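Local coordinates for protein peptidoglycan D,D-transpeptidase PbpA (Mycobacterium tuberculosis, PDB 3UN7) that probably cross-links the peptidoglycan of the mycobacterial cell wall as a penicillin-binding D,D-transpeptidase and is needed for the regulation of cell length, at residues P50-V58 against T107-W118; A418-V429 against I449-L458. All coordinates share one frame; numbering follows the deposited sequence.

The two contacts are neighbours, joined through helix 111-123. Contact 1 sets helix 52-59 of the dimerisation region against this helix. Contact 2 sets the C-terminal helix 446-458 against strand 425-431 of the five-stranded antiparallel sheet. Helix 111-123 packs on helix 446-458, with I113 against V453 and A457, G117 against V453 and A116 against A456. Contact 1 is partly buried and mixed. It has two direct hydrogen bonds, two water bridges and an aromatic patch. Contact 2 is more buried and apolar. No hydrogen bond crosses it; aliphatic side chains make it, mostly through their methyls. Contact 1 joins the dimerisation region to the shared helix; contact 2 lies in the transpeptidase core.

Contact 1 of 2, residues P50-V58 against T107-W118; sequences PNPEVYAPV and TTINPRIQQAGW
V54 and W118 meet where helix 52-59 of the dimerisation region crosses helix 111-123, which packs on the transpeptidase sheet and its C-terminal helix. The segment axes come within 10.1 Å at 112°.

V54 CG2 sits over one face of the W118 indole, 3.5 Å from the centroid of the five-membered ring, a CH-pi contact. E53 CB lies on the same side of the indole plane, near CZ2, with the carboxylate almost perpendicular to the ring. I109 CG2 and P111 CA lie at the edge of the Y55 ring. Q114 CG comes to 3.4 Å from Y55 CE2, its amide nearly parallel to the ring. Apart from the rings, V58 CG2 packs on I109 CD1 at 3.8 Å.

Two direct hydrogen bonds cross the contact. Q114 NE2 donates to V54 O at 3.0 Å, from above the carbonyl plane. The Q114 chain bends at chi2 (90°), which brings its amide there. The same nitrogen also bonds L146 O. N51 ND2 donates to Q115 OE1 at 2.9 Å, the amide planes 7° apart.

Two waters extend the polar contacts. One links N51 OD1 to Q115 NE2, which also bonds D119 OD1. The other gives Q115 OE1 a second hydrogen at 2.7 Å and lies 2.6 Å from Y55 OH.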
loop_
_atom_site.group_PDB
_atom_site.type_symbol
_atom_site.label_atom_id
_atom_site.label_comp_id
_atom_site.label_asym_id
_atom_site.label_seq_id
_atom_site.Cartn_x
_atom_site.Cartn_y
_atom_site.Cartn_z
ATOM N N PRO A 50 0.992 3.731 22.865
ATOM C CA PRO A 50 0.361 5.038 23.157
ATOM C C PRO A 50 -0.516 5.646 22.053
ATOM O O PRO A 50 -1.314 6.532 22.352
ATOM C CB PRO A 50 1.559 5.951 23.469
ATOM C CG PRO A 50 2.676 5.390 22.674
ATOM C CD PRO A 50 2.448 3.865 22.666
ATOM N N ASN A 51 -0.383 5.191 20.803
ATOM C CA ASN A 51 -1.322 5.603 19.754
ATOM C C ASN A 51 -1.771 4.335 19.023
ATOM O O ASN A 51 -1.434 4.125 17.839
ATOM C CB ASN A 51 -0.689 6.637 18.808
ATOM C CG ASN A 51 -1.720 7.413 18.006
ATOM O OD1 ASN A 51 -2.910 7.086 18.011
ATOM N ND2 ASN A 51 -1.268 8.471 17.321
ATOM N N PRO A 52 -2.546 3.486 19.727
ATOM C CA PRO A 52 -2.567 2.053 19.421
ATOM C C PRO A 52 -3.202 1.676 18.075
ATOM O O PRO A 52 -2.584 0.935 17.310
ATOM C CB PRO A 52 -3.340 1.441 20.594
ATOM C CG PRO A 52 -4.186 2.561 21.137
ATOM C CD PRO A 52 -3.490 3.848 20.810
ATOM N N GLU A 53 -4.394 2.182 17.773
ATOM C CA GLU A 53 -5.082 1.792 16.525
ATOM C C GLU A 53 -4.317 2.285 15.295
ATOM O O GLU A 53 -4.169 1.558 14.292
ATOM C CB GLU A 53 -6.543 2.284 16.488
ATOM C CG GLU A 53 -7.420 1.708 17.594
ATOM C CD GLU A 53 -8.913 1.960 17.389
ATOM O OE1 GLU A 53 -9.307 2.507 16.337
ATOM O OE2 GLU A 53 -9.707 1.598 18.291
ATOM N N VAL A 54 -3.818 3.516 15.388
ATOM C CA VAL A 54 -3.087 4.133 14.294
ATOM C C VAL A 54 -1.870 3.303 13.869
ATOM O O VAL A 54 -1.700 3.046 12.670
ATOM C CB VAL A 54 -2.634 5.559 14.629
ATOM C CG1 VAL A 54 -1.797 6.129 13.480
ATOM C CG2 VAL A 54 -3.849 6.448 14.907
ATOM N N TYR A 55 -1.049 2.879 14.836
ATOM C CA TYR A 55 0.200 2.145 14.519
ATOM C C TYR A 55 0.132 0.625 14.652
ATOM O O TYR A 55 1.139 -0.047 14.481
ATOM C CB TYR A 55 1.383 2.690 15.348
ATOM C CG TYR A 55 1.686 4.127 15.013
ATOM C CD1 TYR A 55 1.102 5.158 15.744
ATOM C CD2 TYR A 55 2.539 4.458 13.954
ATOM C CE1 TYR A 55 1.359 6.513 15.443
ATOM C CE2 TYR A 55 2.818 5.809 13.654
ATOM C CZ TYR A 55 2.206 6.813 14.397
ATOM O OH TYR A 55 2.432 8.122 14.110
ATOM N N ALA A 56 -1.042 0.072 14.955
ATOM C CA ALA A 56 -1.188 -1.392 15.032
ATOM C C ALA A 56 -0.611 -2.159 13.825
ATOM O O ALA A 56 0.042 -3.174 14.011
ATOM C CB ALA A 56 -2.636 -1.788 15.288
ATOM N N PRO A 57 -0.845 -1.682 12.583
ATOM C CA PRO A 57 -0.262 -2.364 11.426
ATOM C C PRO A 57 1.273 -2.378 11.426
ATOM O O PRO A 57 1.877 -3.229 10.762
ATOM C CB PRO A 57 -0.770 -1.515 10.249
ATOM C CG PRO A 57 -2.068 -0.972 10.735
ATOM C CD PRO A 57 -1.708 -0.568 12.148
ATOM N N VAL A 58 1.877 -1.434 12.158
ATOM C CA VAL A 58 3.318 -1.347 12.263
ATOM C C VAL A 58 3.795 -2.113 13.504
ATOM O O VAL A 58 4.640 -2.990 13.392
ATOM C CB VAL A 58 3.806 0.138 12.288
ATOM C CG1 VAL A 58 5.318 0.216 12.564
ATOM C CG2 VAL A 58 3.487 0.825 10.984
ATOM N N THR A 107 11.797 2.660 13.152
ATOM C CA THR A 107 11.104 2.472 11.869
ATOM C C THR A 107 11.273 3.668 10.930
ATOM O O THR A 107 11.749 4.731 11.321
ATOM C CB THR A 107 9.582 2.170 12.045
ATOM O OG1 THR A 107 8.900 3.364 12.433
ATOM C CG2 THR A 107 9.358 1.103 13.101
ATOM N N THR A 108 10.872 3.475 9.684
ATOM C CA THR A 108 10.928 4.517 8.671
ATOM C C THR A 108 9.662 5.373 8.662
ATOM O O THR A 108 9.551 6.287 7.851
ATOM C CB THR A 108 11.043 3.906 7.266
ATOM O OG1 THR A 108 10.027 2.895 7.109
ATOM C CG2 THR A 108 12.396 3.277 7.066
ATOM N N ILE A 109 8.693 5.045 9.526
ATOM C CA ILE A 109 7.379 5.696 9.515
ATOM C C ILE A 109 7.526 7.161 9.897
ATOM O O ILE A 109 8.224 7.487 10.853
ATOM C CB ILE A 109 6.378 4.993 10.495
ATOM C CG1 ILE A 109 6.088 3.546 10.053
ATOM C CG2 ILE A 109 5.048 5.780 10.622
ATOM C CD1 ILE A 109 5.271 3.412 8.775
ATOM N N ASN A 110 6.867 8.039 9.142
ATOM C CA ASN A 110 6.763 9.444 9.521
ATOM C C ASN A 110 5.407 9.615 10.218
ATOM O O ASN A 110 4.381 9.454 9.576
ATOM C CB ASN A 110 6.880 10.336 8.268
ATOM C CG ASN A 110 6.810 11.824 8.588
ATOM O OD1 ASN A 110 6.084 12.250 9.491
ATOM N ND2 ASN A 110 7.562 12.624 7.833
ATOM N N PRO A 111 5.405 9.903 11.535
ATOM C CA PRO A 111 4.187 9.991 12.330
ATOM C C PRO A 111 3.163 10.974 11.759
ATOM O O PRO A 111 1.972 10.674 11.772
ATOM C CB PRO A 111 4.706 10.473 13.691
ATOM C CG PRO A 111 6.061 9.881 13.767
ATOM C CD PRO A 111 6.593 10.129 12.379
ATOM N N ARG A 112 3.631 12.113 11.241
ATOM C CA ARG A 112 2.764 13.107 10.590
ATOM C C ARG A 112 2.022 12.486 9.417
ATOM O O ARG A 112 0.824 12.709 9.245
ATOM C CB ARG A 112 3.570 14.308 10.093
ATOM C CG ARG A 112 4.290 15.065 11.187
ATOM C CD ARG A 112 4.947 16.330 10.655
ATOM N NE ARG A 112 4.125 17.515 10.910
ATOM C CZ ARG A 112 4.529 18.590 11.590
ATOM N NH1 ARG A 112 5.765 18.658 12.081
ATOM N NH2 ARG A 112 3.696 19.612 11.769
ATOM N N ILE A 113 2.727 11.680 8.628
ATOM C CA ILE A 113 2.114 11.060 7.460
ATOM C C ILE A 113 1.145 9.949 7.892
ATOM O O ILE A 113 0.004 9.919 7.452
ATOM C CB ILE A 113 3.175 10.553 6.453
ATOM C CG1 ILE A 113 4.144 11.697 6.107
ATOM C CG2 ILE A 113 2.516 10.014 5.154
ATOM C CD1 ILE A 113 5.288 11.271 5.180
ATOM N N GLN A 114 1.597 9.064 8.776
ATOM C CA GLN A 114 0.749 7.988 9.307
ATOM C C GLN A 114 -0.562 8.550 9.895
ATOM O O GLN A 114 -1.646 8.036 9.608
ATOM C CB GLN A 114 1.513 7.200 10.373
ATOM C CG GLN A 114 0.745 6.006 10.926
ATOM C CD GLN A 114 1.001 4.735 10.144
ATOM O OE1 GLN A 114 1.767 4.737 9.190
ATOM N NE2 GLN A 114 0.370 3.635 10.559
ATOM N N GLN A 115 -0.434 9.587 10.729
ATOM C CA GLN A 115 -1.571 10.234 11.378
ATOM C C GLN A 115 -2.517 10.863 10.361
ATOM O O GLN A 115 -3.728 10.703 10.487
ATOM C CB GLN A 115 -1.119 11.271 12.418
ATOM C CG GLN A 115 -2.236 11.746 13.380
ATOM C CD GLN A 115 -2.688 10.644 14.330
ATOM O OE1 GLN A 115 -1.861 10.007 14.977
ATOM N NE2 GLN A 115 -4.004 10.399 14.397
ATOM N N ALA A 116 -1.974 11.525 9.333
ATOM C CA ALA A 116 -2.816 12.093 8.275
ATOM C C ALA A 116 -3.579 11.023 7.504
ATOM O O ALA A 116 -4.749 11.193 7.202
ATOM C CB ALA A 116 -1.989 12.947 7.323
ATOM N N GLY A 117 -2.917 9.914 7.184
ATOM C CA GLY A 117 -3.586 8.826 6.469
ATOM C C GLY A 117 -4.703 8.253 7.318
ATOM O O GLY A 117 -5.835 8.089 6.849
ATOM N N TRP A 118 -4.370 7.941 8.571
ATOM C CA TRP A 118 -5.343 7.452 9.538
ATOM C C TRP A 118 -6.515 8.413 9.658
ATOM O O TRP A 118 -7.667 7.993 9.510
ATOM C CB TRP A 118 -4.720 7.244 10.930
ATOM C CG TRP A 118 -5.757 6.862 11.968
ATOM C CD1 TRP A 118 -6.295 7.671 12.932
ATOM C CD2 TRP A 118 -6.395 5.585 12.119
ATOM N NE1 TRP A 118 -7.214 6.969 13.681
ATOM C CE2 TRP A 118 -7.287 5.687 13.208
ATOM C CE3 TRP A 118 -6.294 4.364 11.444
ATOM C CZ2 TRP A 118 -8.081 4.615 13.633
ATOM C CZ3 TRP A 118 -7.083 3.293 11.875
ATOM C CH2 TRP A 118 -7.959 3.428 12.952
HETATM O O HOH W 1 -4.872 9.008 17.091
HETATM O O HOH W 2 0.831 9.917 15.128
#

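Contact 2 of 2, residues A418-V429 against I449-L458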
loop_
_atom_site.group_PDB
_atom_site.type_symbol
_atom_site.label_atom_id
_atom_site.label_comp_id
_atom_site.label_asym_id
_atom_site.label_seq_id
_atom_site.Cartn_x
_atom_site.Cartn_y
_atom_site.Cartn_z
ATOM N N ALA A 418 4.356 12.797 -5.933
ATOM C CA ALA A 418 4.500 14.242 -5.941
ATOM C C ALA A 418 5.803 14.632 -5.235
ATOM O O ALA A 418 6.296 13.860 -4.429
ATOM C CB ALA A 418 3.298 14.894 -5.229
ATOM N N PRO A 419 6.386 15.808 -5.569
ATOM C CA PRO A 419 6.038 16.645 -6.716
ATOM C C PRO A 419 6.351 15.852 -7.965
ATOM O O PRO A 419 7.348 15.122 -7.986
ATOM C CB PRO A 419 7.009 17.833 -6.600
ATOM C CG PRO A 419 7.432 17.849 -5.178
ATOM C CD PRO A 419 7.483 16.402 -4.784
ATOM N N ALA A 420 5.517 15.959 -8.993
ATOM C CA ALA A 420 5.624 15.051 -10.123
ATOM C C ALA A 420 6.986 15.090 -10.806
ATOM O O ALA A 420 7.432 14.079 -11.354
ATOM C CB ALA A 420 4.509 15.313 -11.143
ATOM N N GLN A 421 7.640 16.248 -10.777
ATOM C CA GLN A 421 8.891 16.430 -11.527
ATOM C C GLN A 421 10.146 16.033 -10.757
ATOM O O GLN A 421 11.211 15.860 -11.361
ATOM C CB GLN A 421 9.019 17.854 -12.044
ATOM C CG GLN A 421 8.244 18.096 -13.312
ATOM C CD GLN A 421 8.293 19.530 -13.762
ATOM O OE1 GLN A 421 7.324 20.269 -13.605
ATOM N NE2 GLN A 421 9.415 19.938 -14.338
ATOM N N ALA A 422 10.008 15.875 -9.442
ATOM C CA ALA A 422 11.108 15.431 -8.572
ATOM C C ALA A 422 10.497 14.829 -7.302
ATOM O O ALA A 422 10.525 15.453 -6.258
ATOM C CB ALA A 422 12.018 16.607 -8.240
ATOM N N PRO A 423 9.883 13.633 -7.419
ATOM C CA PRO A 423 9.025 13.070 -6.367
ATOM C C PRO A 423 9.694 12.769 -5.024
ATOM O O PRO A 423 10.849 12.331 -4.977
ATOM C CB PRO A 423 8.489 11.783 -7.000
ATOM C CG PRO A 423 8.652 11.993 -8.491
ATOM C CD PRO A 423 9.912 12.773 -8.617
ATOM N N LYS A 424 8.950 12.996 -3.944
ATOM C CA LYS A 424 9.441 12.742 -2.585
ATOM C C LYS A 424 8.553 11.754 -1.842
ATOM O O LYS A 424 8.932 11.210 -0.806
ATOM C CB LYS A 424 9.555 14.057 -1.806
ATOM C CG LYS A 424 10.723 14.891 -2.293
ATOM C CD LYS A 424 10.300 16.314 -2.596
ATOM C CE LYS A 424 11.408 17.103 -3.336
ATOM N NZ LYS A 424 10.890 17.770 -4.588
ATOM N N VAL A 425 7.383 11.498 -2.409
ATOM C CA VAL A 425 6.425 10.611 -1.798
ATOM C C VAL A 425 5.578 9.960 -2.898
ATOM O O VAL A 425 5.286 10.577 -3.929
ATOM C CB VAL A 425 5.565 11.366 -0.738
ATOM C CG1 VAL A 425 4.794 12.559 -1.370
ATOM C CG2 VAL A 425 4.645 10.425 0.048
ATOM N N ALA A 426 5.216 8.709 -2.678
ATOM C CA ALA A 426 4.271 8.004 -3.527
ATOM C C ALA A 426 3.242 7.389 -2.590
ATOM O O ALA A 426 3.601 6.957 -1.499
ATOM C CB ALA A 426 4.981 6.942 -4.298
ATOM N N VAL A 427 1.981 7.342 -3.006
ATOM C CA VAL A 427 0.912 6.854 -2.138
ATOM C C VAL A 427 -0.003 5.890 -2.869
ATOM O O VAL A 427 -0.121 5.931 -4.100
ATOM C CB VAL A 427 0.053 8.003 -1.502
ATOM C CG1 VAL A 427 0.933 8.961 -0.706
ATOM C CG2 VAL A 427 -0.768 8.790 -2.588
ATOM N N ALA A 428 -0.617 4.998 -2.106
ATOM C CA ALA A 428 -1.770 4.245 -2.589
ATOM C C ALA A 428 -2.837 4.308 -1.537
ATOM O O ALA A 428 -2.559 4.094 -0.349
ATOM C CB ALA A 428 -1.424 2.806 -2.875
ATOM N N VAL A 429 -4.053 4.607 -1.979
ATOM C CA VAL A 429 -5.219 4.614 -1.100
ATOM C C VAL A 429 -6.161 3.590 -1.666
ATOM O O VAL A 429 -6.484 3.614 -2.869
ATOM C CB VAL A 429 -5.905 5.984 -1.086
ATOM C CG1 VAL A 429 -7.171 5.968 -0.216
ATOM C CG2 VAL A 429 -4.939 7.056 -0.635
ATOM N N ILE A 449 -8.060 11.705 0.220
ATOM C CA ILE A 449 -7.290 10.955 1.231
ATOM C C ILE A 449 -5.825 10.883 0.809
ATOM O O ILE A 449 -4.924 11.106 1.622
ATOM C CB ILE A 449 -7.867 9.531 1.454
ATOM C CG1 ILE A 449 -9.279 9.626 2.048
ATOM C CG2 ILE A 449 -6.941 8.700 2.382
ATOM C CD1 ILE A 449 -10.110 8.345 2.032
ATOM N N GLY A 450 -5.596 10.574 -0.469
ATOM C CA GLY A 450 -4.245 10.545 -1.040
ATOM C C GLY A 450 -3.568 11.902 -0.979
ATOM O O GLY A 450 -2.406 11.995 -0.605
ATOM N N ARG A 451 -4.305 12.955 -1.326
ATOM C CA ARG A 451 -3.770 14.308 -1.317
ATOM C C ARG A 451 -3.450 14.804 0.088
ATOM O O ARG A 451 -2.441 15.479 0.266
ATOM C CB ARG A 451 -4.684 15.283 -2.068
ATOM C CG ARG A 451 -4.868 14.906 -3.528
ATOM C CD ARG A 451 -5.523 16.024 -4.331
ATOM N NE ARG A 451 -5.798 15.524 -5.668
ATOM C CZ ARG A 451 -6.994 15.129 -6.085
ATOM N NH1 ARG A 451 -8.049 15.226 -5.279
ATOM N NH2 ARG A 451 -7.135 14.651 -7.317
ATOM N N ALA A 452 -4.278 14.452 1.082
ATOM C CA ALA A 452 -3.971 14.811 2.490
ATOM C C ALA A 452 -2.680 14.139 2.955
ATOM O O ALA A 452 -1.934 14.682 3.779
ATOM C CB ALA A 452 -5.116 14.408 3.419
ATOM N N VAL A 453 -2.442 12.930 2.450
ATOM C CA VAL A 453 -1.251 12.165 2.812
ATOM C C VAL A 453 -0.013 12.787 2.171
ATOM O O VAL A 453 1.020 12.968 2.837
ATOM C CB VAL A 453 -1.406 10.665 2.448
ATOM C CG1 VAL A 453 -0.113 9.927 2.629
ATOM C CG2 VAL A 453 -2.475 10.036 3.319
ATOM N N ILE A 454 -0.129 13.129 0.887
ATOM C CA ILE A 454 0.922 13.842 0.164
ATOM C C ILE A 454 1.233 15.195 0.815
ATOM O O ILE A 454 2.401 15.546 1.000
ATOM C CB ILE A 454 0.559 14.020 -1.335
ATOM C CG1 ILE A 454 0.543 12.655 -2.018
ATOM C CG2 ILE A 454 1.560 14.970 -2.017
ATOM C CD1 ILE A 454 -0.157 12.611 -3.395
ATOM N N GLU A 455 0.187 15.935 1.176
ATOM C CA GLU A 455 0.358 17.242 1.817
ATOM C C GLU A 455 1.178 17.084 3.092
ATOM O O GLU A 455 2.122 17.840 3.314
ATOM C CB GLU A 455 -0.993 17.887 2.122
ATOM C CG GLU A 455 -0.897 19.315 2.688
ATOM C CD GLU A 455 -2.232 20.049 2.660
ATOM O OE1 GLU A 455 -3.146 19.616 1.904
ATOM O OE2 GLU A 455 -2.365 21.072 3.380
ATOM N N ALA A 456 0.825 16.086 3.902
ATOM C CA ALA A 456 1.522 15.815 5.164
ATOM C C ALA A 456 2.988 15.479 4.913
ATOM O O ALA A 456 3.881 15.973 5.615
ATOM C CB ALA A 456 0.836 14.691 5.918
ATOM N N ALA A 457 3.231 14.656 3.897
ATOM C CA ALA A 457 4.593 14.286 3.488
ATOM C C ALA A 457 5.458 15.467 3.055
ATOM O O ALA A 457 6.660 15.487 3.309
ATOM C CB ALA A 457 4.540 13.234 2.370
ATOM N N LEU A 458 4.848 16.446 2.395
ATOM C CA LEU A 458 5.595 17.569 1.801
ATOM C C LEU A 458 5.680 18.816 2.676
ATOM O O LEU A 458 6.394 19.772 2.351
ATOM C CB LEU A 458 5.006 17.927 0.429
ATOM C CG LEU A 458 5.034 16.806 -0.617
ATOM C CD1 LEU A 458 4.462 17.272 -1.945
ATOM C CD2 LEU A 458 6.452 16.250 -0.796
#
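No flat side chain crosses this contact; the nearest thing to one is the puckered P419 ring, whose CD meets L458 CD2 at 4.1 Å, the two side chains lying alongside and pointing opposite ways. The contact lies on one face of the five-stranded antiparallel sheet of the beta-lactamase-like transpeptidase fold. That face carries the C-terminal helix 446-458. A418, V425, V427 and V429 point toward the helix. A426 and A428 point away from it, to the other face. The helix runs nearly antiparallel to strand 425-429, with the segment axes 8.4 Å apart and at 152°.

The packing follows the helix from its N-terminal side. V429 has CG1 anti to the backbone N (chi1 177°), which spreads its methyls over two helix residues. CG1 meets I449 CG2, and CG2 rests on G450 CA at 3.6 Å. With no side chain at G450, the backbones approach to 6.0 Å between V429 CA and G450 CA. V427 sits between two neighbours. Its CG1 is 3.6 Å from V453 CG1, and its side chain lies roughly perpendicular to that of I454. Both V425 methyls touch A457 CB, CG2 at 3.6 Å; CG1 also reaches I454 CG2 and L458 CD2. I454 CG2 also reaches A418 CB, so this isoleucine spans both arms of the hairpin. V453 and A457 further touch I113 of helix 111-123, which lies on the same side of the sheet.

At the hairpin end, a cis peptide bond precedes P419, and a type I turn runs from P419 to A422. K424 and V425 form a classic beta bulge opposite A418. K424 CB touches L458 CD2, but its chain leads away from the helix, and NZ bonds A422 O at 2.9 Å. In the bulge, A418 O accepts from both K424 N and V425 N.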